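Local structure of ribonucleoside-diphosphate reductase subunit beta (Bacillus halodurans C-125, 2RCC) at residues A18-K26 with I230-F238; W146-R155 with L260-I268. The protein probably supplies DNA synthesis with its precursors, as the iron-binding small subunit of the enzyme that reduces ribonucleoside diphosphates to deoxyribonucleotides. All blocks are in the same frame, centred on the assembly; numbering follows the deposited sequence. Where two conformers were deposited one is given.

Interaction 1 (A18-K26 with I230-F238); sequences ASTGILNGK and IFKELLVEF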
ATOM      1  N   ALA A  18     -19.911  -3.064   0.826  1.00 15.74           N
ATOM      2  CA  ALA A  18     -19.487  -4.269   1.522  1.00 17.93           C
ATOM      3  C   ALA A  18     -19.504  -5.406   0.484  1.00 17.68           C
ATOM      4  O   ALA A  18     -20.528  -5.663  -0.186  1.00 19.08           O
ATOM      5  CB  ALA A  18     -20.390  -4.590   2.703  1.00 17.36           C
ATOM      6  N   SER A  19     -18.382  -6.106   0.377  1.00 20.59           N
ATOM      7  CA  SER A  19     -18.228  -7.183  -0.583  1.00 18.70           C
ATOM      8  C   SER A  19     -19.181  -8.336  -0.361  1.00 17.18           C
ATOM      9  O   SER A  19     -19.485  -8.647   0.775  1.00 19.20           O
ATOM     10  CB  SER A  19     -16.789  -7.743  -0.460  1.00 17.16           C
ATOM     11  OG  SER A  19     -16.570  -8.773  -1.388  1.00 18.98           O
ATOM     12  N   THR A  20     -19.634  -8.968  -1.438  1.00 15.86           N
ATOM     13  CA  THR A  20     -20.389 -10.206  -1.363  1.00 18.86           C
ATOM     14  C   THR A  20     -19.486 -11.439  -1.542  1.00 18.72           C
ATOM     15  O   THR A  20     -19.988 -12.548  -1.589  1.00 19.95           O
ATOM     16  CB  THR A  20     -21.444 -10.297  -2.455  1.00 20.34           C
ATOM     17  OG1 THR A  20     -20.801 -10.341  -3.732  1.00 21.08           O
ATOM     18  CG2 THR A  20     -22.417  -9.102  -2.377  1.00 17.99           C
ATOM     19  N   GLY A  21     -18.169 -11.289  -1.634  1.00 17.15           N
ATOM     20  CA  GLY A  21     -17.321 -12.460  -1.820  1.00 16.39           C
ATOM     21  C   GLY A  21     -15.905 -12.040  -2.080  1.00 15.46           C
ATOM     22  O   GLY A  21     -15.669 -11.018  -2.695  1.00 17.23           O
ATOM     23  N   ILE A  22     -14.964 -12.838  -1.615  1.00 19.06           N
ATOM     24  CA  ILE A  22     -13.527 -12.564  -1.733  1.00 20.28           C
ATOM     25  C   ILE A  22     -13.012 -12.683  -3.177  1.00 17.35           C
ATOM     26  O   ILE A  22     -12.162 -11.899  -3.578  1.00 17.08           O
ATOM     27  CB  ILE A  22     -12.690 -13.537  -0.794  1.00 20.03           C
ATOM     28  CG1 ILE A  22     -12.962 -13.267   0.677  1.00 24.48           C
ATOM     29  CG2 ILE A  22     -11.190 -13.391  -1.013  1.00 21.16           C
ATOM     30  CD1 ILE A  22     -12.347 -14.363   1.577  1.00 22.36           C
ATOM     31  N   LEU A  23     -13.506 -13.668  -3.931  1.00 15.14           N
ATOM     32  CA  LEU A  23     -13.145 -13.873  -5.328  1.00 15.01           C
ATOM     33  C   LEU A  23     -14.421 -13.988  -6.136  1.00 15.98           C
ATOM     34  O   LEU A  23     -15.372 -14.610  -5.684  1.00 12.62           O
ATOM     35  CB  LEU A  23     -12.319 -15.147  -5.501  1.00 16.39           C
ATOM     36  CG  LEU A  23     -11.001 -15.310  -4.777  1.00 10.76           C
ATOM     37  CD1 LEU A  23     -10.465 -16.758  -4.957  1.00 14.12           C
ATOM     38  CD2 LEU A  23      -9.962 -14.271  -5.212  1.00 12.37           C
ATOM     39  N   ASN A  24     -14.453 -13.404  -7.327  1.00 18.52           N
ATOM     40  CA  ASN A  24     -15.649 -13.385  -8.145  1.00 13.88           C
ATOM     41  C   ASN A  24     -16.904 -12.858  -7.404  1.00 16.59           C
ATOM     42  O   ASN A  24     -18.002 -13.271  -7.704  1.00 16.32           O
ATOM     43  CB  ASN A  24     -15.877 -14.770  -8.820  1.00 18.00           C
ATOM     44  CG  ASN A  24     -14.980 -14.988 -10.023  1.00 15.50           C
ATOM     45  OD1 ASN A  24     -14.372 -14.044 -10.547  1.00 17.18           O
ATOM     46  ND2 ASN A  24     -14.937 -16.229 -10.510  1.00 18.57           N
ATOM     47  N   GLY A  25     -16.737 -11.886  -6.498  1.00 13.44           N
ATOM     48  CA  GLY A  25     -17.862 -11.281  -5.808  1.00 15.17           C
ATOM     49  C   GLY A  25     -18.201  -9.957  -6.456  1.00 16.23           C
ATOM     50  O   GLY A  25     -17.672  -9.611  -7.514  1.00 15.82           O
ATOM     51  N   LYS A  26     -19.055  -9.195  -5.778  1.00 17.74           N
ATOM     52  CA  LYS A  26     -19.454  -7.867  -6.214  1.00 15.99           C
ATOM     53  C   LYS A  26     -19.049  -6.905  -5.113  1.00 15.99           C
ATOM     54  O   LYS A  26     -19.240  -7.214  -3.937  1.00 15.73           O
ATOM     55  CB  LYS A  26     -20.956  -7.799  -6.417  1.00 19.92           C
ATOM     56  CG  LYS A  26     -21.496  -8.710  -7.498  1.00 21.76           C
ATOM     57  CD  LYS A  26     -21.130  -8.210  -8.889  1.00 31.98           C
ATOM     58  CE  LYS A  26     -21.946  -8.962  -9.962  1.00 31.38           C
ATOM     59  N   ILE A 230      -8.006 -15.360   5.136  1.00 18.81           N
ATOM     60  CA  ILE A 230      -8.485 -15.479   3.738  1.00 18.97           C
ATOM     61  C   ILE A 230      -8.625 -16.935   3.357  1.00 19.25           C
ATOM     62  O   ILE A 230      -9.627 -17.313   2.718  1.00 19.23           O
ATOM     63  CB  ILE A 230      -7.552 -14.733   2.713  1.00 18.63           C
ATOM     64  CG1 ILE A 230      -7.648 -13.243   2.927  1.00 20.14           C
ATOM     65  CG2 ILE A 230      -7.949 -15.091   1.257  1.00 17.88           C
ATOM     66  CD1 ILE A 230      -6.496 -12.479   2.272  1.00 19.85           C
ATOM     67  N   PHE A 231      -7.642 -17.767   3.766  1.00 18.04           N
ATOM     68  CA  PHE A 231      -7.690 -19.196   3.501  1.00 17.13           C
ATOM     69  C   PHE A 231      -8.967 -19.820   4.067  1.00 17.96           C
ATOM     70  O   PHE A 231      -9.699 -20.541   3.350  1.00 16.06           O
ATOM     71  CB  PHE A 231      -6.443 -19.896   4.084  1.00 19.58           C
ATOM     72  CG  PHE A 231      -6.383 -21.372   3.818  1.00 16.57           C
ATOM     73  CD1 PHE A 231      -6.976 -22.295   4.712  1.00 15.06           C
ATOM     74  CD2 PHE A 231      -5.745 -21.862   2.691  1.00 21.12           C
ATOM     75  CE1 PHE A 231      -6.945 -23.660   4.464  1.00 20.85           C
ATOM     76  CE2 PHE A 231      -5.704 -23.243   2.451  1.00 16.35           C
ATOM     77  CZ  PHE A 231      -6.299 -24.136   3.333  1.00 21.94           C
ATOM     78  N   LYS A 232      -9.232 -19.561   5.343  1.00 17.83           N
ATOM     79  CA  LYS A 232     -10.424 -20.122   5.993  1.00 20.57           C
ATOM     80  C   LYS A 232     -11.743 -19.628   5.389  1.00 21.60           C
ATOM     81  O   LYS A 232     -12.680 -20.381   5.265  1.00 23.95           O
ATOM     82  CB  LYS A 232     -10.434 -19.795   7.469  1.00 22.00           C
ATOM     83  CG  LYS A 232      -9.403 -20.541   8.275  1.00 29.25           C
ATOM     84  CD  LYS A 232      -9.247 -19.848   9.613  1.00 35.87           C
ATOM     85  CE  LYS A 232      -8.277 -20.528  10.471  1.00 35.15           C
ATOM     86  NZ  LYS A 232      -7.585 -19.502  11.332  1.00 32.30           N
ATOM     87  N   GLU A 233     -11.802 -18.370   4.999  1.00 23.01           N
ATOM     88  CA  GLU A 233     -12.993 -17.798   4.396  1.00 22.71           C
ATOM     89  C   GLU A 233     -13.181 -18.366   2.994  1.00 21.60           C
ATOM     90  O   GLU A 233     -14.310 -18.528   2.561  1.00 21.50           O
ATOM     91  CB  GLU A 233     -12.909 -16.273   4.341  1.00 24.67           C
ATOM     92  CG  GLU A 233     -12.816 -15.547   5.710  1.00 31.94           C
ATOM     93  CD  GLU A 233     -14.070 -15.588   6.584  1.00 44.89           C
ATOM     94  OE1 GLU A 233     -15.149 -16.103   6.147  1.00 27.50           O
ATOM     95  OE2 GLU A 233     -13.942 -15.038   7.717  1.00 41.31           O
ATOM     96  N   LEU A 234     -12.092 -18.630   2.271  1.00 20.64           N
ATOM     97  CA  LEU A 234     -12.200 -19.238   0.950  1.00 20.14           C
ATOM     98  C   LEU A 234     -12.816 -20.636   1.011  1.00 18.93           C
ATOM     99  O   LEU A 234     -13.544 -21.014   0.098  1.00 21.09           O
ATOM    100  CB  LEU A 234     -10.858 -19.252   0.191  1.00 19.16           C
ATOM    101  CG  LEU A 234     -10.387 -17.927  -0.408  1.00 18.15           C
ATOM    102  CD1 LEU A 234      -8.991 -18.127  -0.968  1.00 24.30           C
ATOM    103  CD2 LEU A 234     -11.390 -17.396  -1.454  1.00 18.92           C
ATOM    104  N   LEU A 235     -12.505 -21.404   2.062  1.00 18.37           N
ATOM    105  CA  LEU A 235     -13.120 -22.718   2.270  1.00 17.74           C
ATOM    106  C   LEU A 235     -14.623 -22.586   2.584  1.00 16.80           C
ATOM    107  O   LEU A 235     -15.371 -23.439   2.192  1.00 17.12           O
ATOM    108  CB  LEU A 235     -12.365 -23.572   3.316  1.00 17.58           C
ATOM    109  CG  LEU A 235     -11.193 -24.419   2.775  1.00 15.94           C
ATOM    110  CD1 LEU A 235     -10.210 -23.667   1.957  1.00 22.32           C
ATOM    111  CD2 LEU A 235     -10.457 -25.186   3.905  1.00 16.52           C
ATOM    112  N   VAL A 236     -15.047 -21.519   3.263  1.00 18.03           N
ATOM    113  CA  VAL A 236     -16.485 -21.260   3.510  1.00 18.43           C
ATOM    114  C   VAL A 236     -17.201 -20.832   2.209  1.00 17.67           C
ATOM    115  O   VAL A 236     -18.306 -21.297   1.928  1.00 18.08           O
ATOM    116  CB  VAL A 236     -16.683 -20.125   4.565  1.00 17.91           C
ATOM    117  CG1 VAL A 236     -18.146 -19.687   4.674  1.00 25.52           C
ATOM    118  CG2 VAL A 236     -16.148 -20.566   5.901  1.00 22.09           C
ATOM    119  N   GLU A 237     -16.529 -20.007   1.403  1.00 15.90           N
ATOM    120  CA  GLU A 237     -17.092 -19.438   0.173  0.50 16.42           C
ATOM    121  C   GLU A 237     -17.127 -20.411  -1.021  1.00 16.31           C
ATOM    122  O   GLU A 237     -18.076 -20.399  -1.816  1.00 17.62           O
ATOM    123  CB  GLU A 237     -16.306 -18.162  -0.180  0.50 16.93           C
ATOM    124  CG  GLU A 237     -17.012 -17.252  -1.159  0.50 13.81           C
ATOM    125  CD  GLU A 237     -16.402 -15.868  -1.258  0.50 16.52           C
ATOM    126  OE1 GLU A 237     -16.130 -15.222  -0.229  0.50 26.52           O
ATOM    127  OE2 GLU A 237     -16.227 -15.383  -2.384  0.50 16.28           O
ATOM    128  N   PHE A 238     -16.097 -21.238  -1.143  1.00 16.58           N
ATOM    129  CA  PHE A 238     -15.929 -22.233  -2.187  1.00 15.17           C
ATOM    130  C   PHE A 238     -15.707 -23.577  -1.476  1.00 17.28           C
ATOM    131  O   PHE A 238     -14.548 -24.025  -1.336  1.00 15.60           O
ATOM    132  CB  PHE A 238     -14.712 -21.897  -3.067  1.00 15.85           C
ATOM    133  CG  PHE A 238     -14.790 -20.541  -3.707  1.00 19.61           C
ATOM    134  CD1 PHE A 238     -15.488 -20.351  -4.881  1.00 24.96           C
ATOM    135  CD2 PHE A 238     -14.189 -19.446  -3.108  1.00 18.05           C
ATOM    136  CE1 PHE A 238     -15.586 -19.080  -5.459  1.00 20.52           C
ATOM    137  CE2 PHE A 238     -14.281 -18.161  -3.700  1.00 13.12           C
ATOM    138  CZ  PHE A 238     -14.963 -18.005  -4.868  1.00 18.32           C
TER
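The backbone N of Ile-22 donates to OE1 of Glu-237 at 3.0 Å. The bond is nearly straight, with an N-H...O angle of 170°, and it uses the lone pair of OE1 on the side of OE2. Glu-237 has two conformers, and the bond is that of one of them. Its CG stands trans to the backbone N (chi1 -163°) and the chain runs on extended, which carries the carboxylate from the helix across to the loop. OE2 lies 3.2 Å from CA of Gly-21.

Ile-22 turns its side chain to the helix. Its CD1 presses on CB of Glu-233 at 3.4 Å, with the two chains at about a right angle. Its CG2 branch instead meets CD2 of Leu-234 at 4.0 Å. The same CD2 also packs against CD1 of Leu-23 at 3.7 Å. The O atom of Leu-23 lies at the edge of the Phe-238 ring, in its plane. Cutting Ile-22 back to alanine removes CD1 and CG2, which is likely to open a gap beside Glu-233 and Leu-234.

Thr-104 hydrogen-bonds the loop through its side chain and backbone, and helix 172-187 packs on Leu-23 and Leu-234. The contact thus lays the N-terminal arm on the C-terminal end of helix 207-237, in the ferritin-like helical fold. By similarity, that helix carries the iron ligands Glu-220 and His-223.

Interaction 2 (W146-R155 with L260-I268); sequences WKHDDVLKER and LEKDWFRYI
Trp-264 sits between Arg-155 and Val-151, one over each face of its indole. In one pair of alternate conformers the guanidinium of Arg-155 lies over one face, with CZ 3.7 Å from the centroid of the five-membered ring, a cation-pi contact. There CD of Arg-155 comes too near NE1 of Trp-264, so the exact spacing of this stack is doubtful. On the opposite face, CG1 of Val-151 makes a CH-pi contact 3.8 Å from the centroid of the six-membered ring. Trp-146 CZ3 meets Trp-264 CZ3 at 3.5 Å, but the near-parallel rings are too far offset to stack. CD1 of Ile-268 reaches the edge of Trp-146, whose NE1 is bound to Lys-80 O.

This packed part gives way to a more exposed side at Tyr-267. There CG2 of Val-151 lies over the centre of the phenol ring. The hydroxyl donates to OD2 of Asp-149, modelled at a doubtfully short 2.4 Å. OD1 of Asp-149 caps helix 150-168 through Leu-152 N.

NH2 of Arg-155 reaches OE1 of Glu-261 at 2.8 Å in a salt bridge, 19° out of the guanidinium plane. Glu-261 also accepts from Phe-190 N and bonds Ser-192. Two buried opposite charges thus probably offset each other between nearly antiparallel helices.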
ATOM      1  N   TRP A 146      25.636 -14.035  -4.023  1.00 24.68           N
ATOM      2  CA  TRP A 146      24.256 -14.526  -4.031  1.00 26.04           C
ATOM      3  C   TRP A 146      23.676 -14.627  -5.441  1.00 28.41           C
ATOM      4  O   TRP A 146      22.932 -15.557  -5.711  1.00 28.05           O
ATOM      5  CB  TRP A 146      23.335 -13.702  -3.149  1.00 24.34           C
ATOM      6  CG  TRP A 146      23.465 -14.028  -1.710  1.00 21.73           C
ATOM      7  CD1 TRP A 146      23.861 -13.206  -0.721  1.00 21.92           C
ATOM      8  CD2 TRP A 146      23.223 -15.301  -1.108  1.00 19.98           C
ATOM      9  NE1 TRP A 146      23.865 -13.876   0.477  1.00 22.44           N
ATOM     10  CE2 TRP A 146      23.475 -15.169   0.261  1.00 14.51           C
ATOM     11  CE3 TRP A 146      22.808 -16.541  -1.601  1.00 17.51           C
ATOM     12  CZ2 TRP A 146      23.323 -16.224   1.148  1.00 20.55           C
ATOM     13  CZ3 TRP A 146      22.635 -17.583  -0.715  1.00 19.33           C
ATOM     14  CH2 TRP A 146      22.908 -17.421   0.635  1.00 19.40           C
ATOM     15  N   LYS A 147      24.052 -13.691  -6.318  1.00 29.99           N
ATOM     16  CA  LYS A 147      23.587 -13.652  -7.701  1.00 31.37           C
ATOM     17  C   LYS A 147      23.914 -14.956  -8.417  1.00 33.52           C
ATOM     18  O   LYS A 147      23.075 -15.462  -9.165  1.00 37.12           O
ATOM     19  CB  LYS A 147      24.207 -12.463  -8.451  1.00 30.93           C
ATOM     20  N   HIS A 148      25.100 -15.507  -8.160  1.00 32.89           N
ATOM     21  CA  HIS A 148      25.529 -16.773  -8.753  1.00 34.54           C
ATOM     22  C   HIS A 148      25.418 -17.981  -7.807  1.00 32.30           C
ATOM     23  O   HIS A 148      26.121 -18.956  -7.992  1.00 32.67           O
ATOM     24  CB  HIS A 148      26.967 -16.648  -9.246  1.00 35.79           C
ATOM     25  CG  HIS A 148      27.193 -15.468 -10.136  1.00 45.71           C
ATOM     26  ND1 HIS A 148      26.594 -15.347 -11.373  1.00 53.84           N
ATOM     27  CD2 HIS A 148      27.974 -14.373  -9.984  1.00 53.20           C
ATOM     28  CE1 HIS A 148      26.971 -14.211 -11.930  1.00 54.13           C
ATOM     29  NE2 HIS A 148      27.813 -13.605 -11.111  1.00 58.13           N
ATOM     30  N   ASP A 149      24.535 -17.935  -6.815  1.00 30.51           N
ATOM     31  CA  ASP A 149      24.381 -19.056  -5.888  1.00 29.61           C
ATOM     32  C   ASP A 149      23.311 -20.040  -6.400  1.00 31.28           C
ATOM     33  O   ASP A 149      22.176 -19.654  -6.703  1.00 30.93           O
ATOM     34  CB  ASP A 149      24.072 -18.561  -4.475  1.00 28.43           C
ATOM     35  CG  ASP A 149      24.093 -19.674  -3.461  1.00 29.47           C
ATOM     36  OD1 ASP A 149      23.081 -20.392  -3.347  1.00 27.51           O
ATOM     37  OD2 ASP A 149      25.113 -19.828  -2.764  1.00 20.92           O
ATOM     38  N   ASP A 150      23.684 -21.320  -6.466  1.00 31.62           N
ATOM     39  CA  ASP A 150      22.794 -22.382  -6.948  1.00 32.76           C
ATOM     40  C   ASP A 150      21.689 -22.722  -5.979  1.00 31.35           C
ATOM     41  O   ASP A 150      20.587 -23.027  -6.420  1.00 34.47           O
ATOM     42  CB  ASP A 150      23.577 -23.654  -7.231  1.00 32.57           C
ATOM     43  CG  ASP A 150      24.584 -23.478  -8.337  1.00 39.84           C
ATOM     44  OD1 ASP A 150      24.183 -23.073  -9.455  1.00 46.83           O
ATOM     45  OD2 ASP A 150      25.774 -23.756  -8.083  1.00 48.72           O
ATOM     46  N   VAL A 151      21.995 -22.721  -4.681  1.00 31.56           N
ATOM     47  CA  VAL A 151      21.003 -23.011  -3.643  1.00 32.76           C
ATOM     48  C   VAL A 151      19.888 -21.948  -3.720  1.00 35.05           C
ATOM     49  O   VAL A 151      18.714 -22.283  -3.576  1.00 35.39           O
ATOM     50  CB  VAL A 151      21.630 -23.107  -2.222  1.00 33.15           C
ATOM     51  CG1 VAL A 151      20.553 -23.301  -1.155  1.00 32.98           C
ATOM     52  CG2 VAL A 151      22.675 -24.250  -2.157  1.00 29.78           C
ATOM     53  N   LEU A 152      20.260 -20.692  -3.999  1.00 35.87           N
ATOM     54  CA  LEU A 152      19.287 -19.604  -4.189  1.00 35.06           C
ATOM     55  C   LEU A 152      18.444 -19.823  -5.437  1.00 35.97           C
ATOM     56  O   LEU A 152      17.223 -19.708  -5.359  1.00 33.62           O
ATOM     57  CB  LEU A 152      19.984 -18.239  -4.226  1.00 35.93           C
ATOM     58  CG  LEU A 152      19.121 -16.969  -4.283  1.00 35.67           C
ATOM     59  CD1 LEU A 152      18.088 -16.904  -3.167  1.00 36.19           C
ATOM     60  CD2 LEU A 152      20.041 -15.780  -4.238  1.00 31.37           C
ATOM     61  N   LYS A 153      19.090 -20.139  -6.562  1.00 38.36           N
ATOM     62  CA  LYS A 153      18.397 -20.422  -7.829  1.00 40.21           C
ATOM     63  C   LYS A 153      17.346 -21.521  -7.663  1.00 42.50           C
ATOM     64  O   LYS A 153      16.237 -21.389  -8.175  1.00 43.46           O
ATOM     65  CB  LYS A 153      19.387 -20.811  -8.935  1.00 38.74           C
ATOM     66  N   GLU A 154      17.691 -22.581  -6.932  1.00 43.39           N
ATOM     67  CA  GLU A 154      16.767 -23.696  -6.684  1.00 43.73           C
ATOM     68  C   GLU A 154      15.599 -23.301  -5.775  1.00 42.63           C
ATOM     69  O   GLU A 154      14.483 -23.795  -5.957  1.00 41.63           O
ATOM     70  CB  GLU A 154      17.509 -24.906  -6.093  1.00 43.95           C
ATOM     71  N   ARG A 155      15.847 -22.410  -4.818  1.00 42.38           N
ATOM     72  CA  ARG A 155      14.806 -21.997  -3.908  0.50 41.46           C
ATOM     73  C   ARG A 155      13.799 -21.107  -4.650  1.00 41.50           C
ATOM     74  O   ARG A 155      12.594 -21.238  -4.448  1.00 40.87           O
ATOM     75  CB  ARG A 155      15.407 -21.288  -2.691  0.50 42.13           C
ATOM     76  CG  ARG A 155      14.597 -21.523  -1.466  0.50 43.15           C
ATOM     77  CD  ARG A 155      15.179 -20.882  -0.215  0.50 40.36           C
ATOM     78  NE  ARG A 155      14.333 -21.270   0.907  0.50 36.23           N
ATOM     79  CZ  ARG A 155      14.326 -20.735   2.122  0.50 27.50           C
ATOM     80  NH1 ARG A 155      15.113 -19.717   2.472  0.50 29.13           N
ATOM     81  NH2 ARG A 155      13.477 -21.248   2.995  0.50 12.33           N
ATOM     82  N   LEU A 260      13.236 -27.244   2.913  1.00 22.86           N
ATOM     83  CA  LEU A 260      14.034 -26.221   2.229  1.00 21.15           C
ATOM     84  C   LEU A 260      14.644 -25.251   3.224  1.00 18.91           C
ATOM     85  O   LEU A 260      15.788 -24.870   3.067  1.00 17.33           O
ATOM     86  CB  LEU A 260      13.218 -25.446   1.178  1.00 21.43           C
ATOM     87  CG  LEU A 260      12.955 -26.208  -0.129  1.00 31.17           C
ATOM     88  CD1 LEU A 260      11.855 -25.543  -0.969  1.00 33.92           C
ATOM     89  CD2 LEU A 260      14.238 -26.347  -0.931  1.00 29.73           C
ATOM     90  N   GLU A 261      13.888 -24.868   4.244  1.00 16.72           N
ATOM     91  CA  GLU A 261      14.416 -23.973   5.292  1.00 16.54           C
ATOM     92  C   GLU A 261      15.578 -24.637   6.020  1.00 16.51           C
ATOM     93  O   GLU A 261      16.606 -24.009   6.209  1.00 17.87           O
ATOM     94  CB  GLU A 261      13.294 -23.559   6.251  1.00 19.64           C
ATOM     95  CG  GLU A 261      13.696 -22.576   7.360  1.00 17.43           C
ATOM     96  CD  GLU A 261      14.189 -21.226   6.876  1.00 17.62           C
ATOM     97  OE1 GLU A 261      13.982 -20.836   5.718  1.00 21.33           O
ATOM     98  OE2 GLU A 261      14.800 -20.519   7.681  1.00 21.89           O
ATOM     99  N   LYS A 262      15.422 -25.911   6.384  1.00 17.85           N
ATOM    100  CA  LYS A 262      16.471 -26.681   7.057  1.00 19.50           C
ATOM    101  C   LYS A 262      17.703 -26.753   6.181  1.00 20.32           C
ATOM    102  O   LYS A 262      18.796 -26.626   6.681  1.00 21.38           O
ATOM    103  CB  LYS A 262      15.991 -28.101   7.393  1.00 20.04           C
ATOM    104  CG  LYS A 262      14.902 -28.114   8.438  1.00 24.26           C
ATOM    105  CD  LYS A 262      14.233 -29.449   8.588  1.00 20.34           C
ATOM    106  CE  LYS A 262      12.977 -29.272   9.475  1.00 25.13           C
ATOM    107  NZ  LYS A 262      12.323 -30.512   9.877  1.00 24.42           N
ATOM    108  N   ASP A 263      17.527 -26.928   4.872  1.00 18.89           N
ATOM    109  CA  ASP A 263      18.669 -26.971   3.932  1.00 20.92           C
ATOM    110  C   ASP A 263      19.411 -25.634   3.933  1.00 18.32           C
ATOM    111  O   ASP A 263      20.635 -25.588   4.005  1.00 17.81           O
ATOM    112  CB  ASP A 263      18.211 -27.294   2.509  1.00 23.23           C
ATOM    113  CG  ASP A 263      17.663 -28.723   2.348  1.00 29.80           C
ATOM    114  OD1 ASP A 263      18.011 -29.633   3.139  1.00 39.66           O
ATOM    115  OD2 ASP A 263      16.853 -28.925   1.408  1.00 46.98           O
ATOM    116  N   TRP A 264      18.659 -24.558   3.819  1.00 20.99           N
ATOM    117  CA  TRP A 264      19.228 -23.223   3.851  0.50 21.51           C
ATOM    118  C   TRP A 264      19.960 -22.975   5.158  1.00 19.60           C
ATOM    119  O   TRP A 264      21.087 -22.471   5.163  1.00 17.79           O
ATOM    120  CB  TRP A 264      18.142 -22.189   3.608  0.50 23.37           C
ATOM    121  CG  TRP A 264      17.875 -22.004   2.153  0.50 26.57           C
ATOM    122  CD1 TRP A 264      17.039 -22.725   1.339  0.50 31.23           C
ATOM    123  CD2 TRP A 264      18.487 -21.038   1.330  0.50 30.96           C
ATOM    124  NE1 TRP A 264      17.082 -22.248   0.069  0.50 32.86           N
ATOM    125  CE2 TRP A 264      17.962 -21.202   0.031  0.50 33.16           C
ATOM    126  CE3 TRP A 264      19.424 -20.030   1.564  0.50 30.31           C
ATOM    127  CZ2 TRP A 264      18.321 -20.389  -1.018  0.50 32.32           C
ATOM    128  CZ3 TRP A 264      19.797 -19.233   0.520  0.50 33.11           C
ATOM    129  CH2 TRP A 264      19.258 -19.417  -0.762  0.50 31.75           C
ATOM    130  N   PHE A 265      19.302 -23.306   6.255  1.00 19.36           N
ATOM    131  CA  PHE A 265      19.920 -23.220   7.570  1.00 15.82           C
ATOM    132  C   PHE A 265      21.242 -24.034   7.590  1.00 15.94           C
ATOM    133  O   PHE A 265      22.269 -23.563   8.063  1.00 16.61           O
ATOM    134  CB  PHE A 265      18.989 -23.800   8.630  1.00 17.61           C
ATOM    135  CG  PHE A 265      19.692 -24.066   9.911  1.00 19.88           C
ATOM    136  CD1 PHE A 265      20.174 -23.006  10.638  1.00 20.47           C
ATOM    137  CD2 PHE A 265      19.975 -25.370  10.317  1.00 23.73           C
ATOM    138  CE1 PHE A 265      20.900 -23.215  11.819  1.00 25.19           C
ATOM    139  CE2 PHE A 265      20.704 -25.595  11.487  1.00 28.05           C
ATOM    140  CZ  PHE A 265      21.140 -24.496  12.249  1.00 18.87           C
ATOM    141  N   ARG A 266      21.215 -25.255   7.053  1.00 15.84           N
ATOM    142  CA  ARG A 266      22.434 -26.071   7.043  1.00 18.10           C
ATOM    143  C   ARG A 266      23.572 -25.462   6.199  1.00 18.25           C
ATOM    144  O   ARG A 266      24.750 -25.562   6.535  1.00 17.78           O
ATOM    145  CB  ARG A 266      22.138 -27.477   6.538  1.00 16.05           C
ATOM    146  CG  ARG A 266      21.519 -28.399   7.562  1.00 19.68           C
ATOM    147  CD  ARG A 266      21.301 -29.805   6.956  1.00 27.61           C
ATOM    148  NE  ARG A 266      19.947 -29.990   6.441  1.00 38.86           N
ATOM    149  CZ  ARG A 266      18.995 -30.773   6.968  1.00 47.47           C
ATOM    150  NH1 ARG A 266      19.201 -31.571   8.024  1.00 55.83           N
ATOM    151  NH2 ARG A 266      17.803 -30.802   6.385  1.00 56.66           N
ATOM    152  N   TYR A 267      23.192 -24.870   5.081  1.00 17.86           N
ATOM    153  CA  TYR A 267      24.117 -24.261   4.136  1.00 19.67           C
ATOM    154  C   TYR A 267      24.844 -23.045   4.697  1.00 20.63           C
ATOM    155  O   TYR A 267      26.042 -22.897   4.517  1.00 22.32           O
ATOM    156  CB  TYR A 267      23.287 -23.853   2.919  1.00 20.79           C
ATOM    157  CG  TYR A 267      23.995 -23.251   1.738  1.00 24.38           C
ATOM    158  CD1 TYR A 267      25.061 -23.904   1.152  1.00 22.74           C
ATOM    159  CD2 TYR A 267      23.500 -22.098   1.116  1.00 27.86           C
ATOM    160  CE1 TYR A 267      25.686 -23.396   0.033  1.00 25.10           C
ATOM    161  CE2 TYR A 267      24.105 -21.587  -0.014  1.00 22.23           C
ATOM    162  CZ  TYR A 267      25.216 -22.242  -0.543  1.00 29.31           C
ATOM    163  OH  TYR A 267      25.854 -21.769  -1.665  1.00 26.71           O
ATOM    164  N   ILE A 268      24.111 -22.185   5.379  1.00 21.16           N
ATOM    165  CA  ILE A 268      24.662 -20.913   5.885  1.00 25.33           C
ATOM    166  C   ILE A 268      25.152 -20.902   7.327  1.00 23.59           C
ATOM    167  O   ILE A 268      26.133 -20.227   7.627  1.00 20.88           O
ATOM    168  CB  ILE A 268      23.615 -19.771   5.722  1.00 23.56           C
ATOM    169  CG1 ILE A 268      23.214 -19.643   4.268  1.00 27.07           C
ATOM    170  CG2 ILE A 268      24.161 -18.401   6.202  1.00 22.68           C
ATOM    171  CD1 ILE A 268      22.513 -18.319   3.984  1.00 31.35           C
TER

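Interactions 1 and 2 lie on opposite sides of the chain's centre, with centres 36 Å apart. Interaction 1 is mostly buried. It joins a loop to a helix end by aliphatic packing and one backbone-to-carboxylate bond. Interaction 2 buries more area and pairs helices. Its inner part is aromatic and charged, and its outer part reaches the surface at Tyr-267. The contacts share no element, but helix 207-237 of the first is followed in the chain by helix 244-268 of the second. Neither contact includes a probable iron ligand. Each uses a glutamate, one for a backbone N-H and one for a cation.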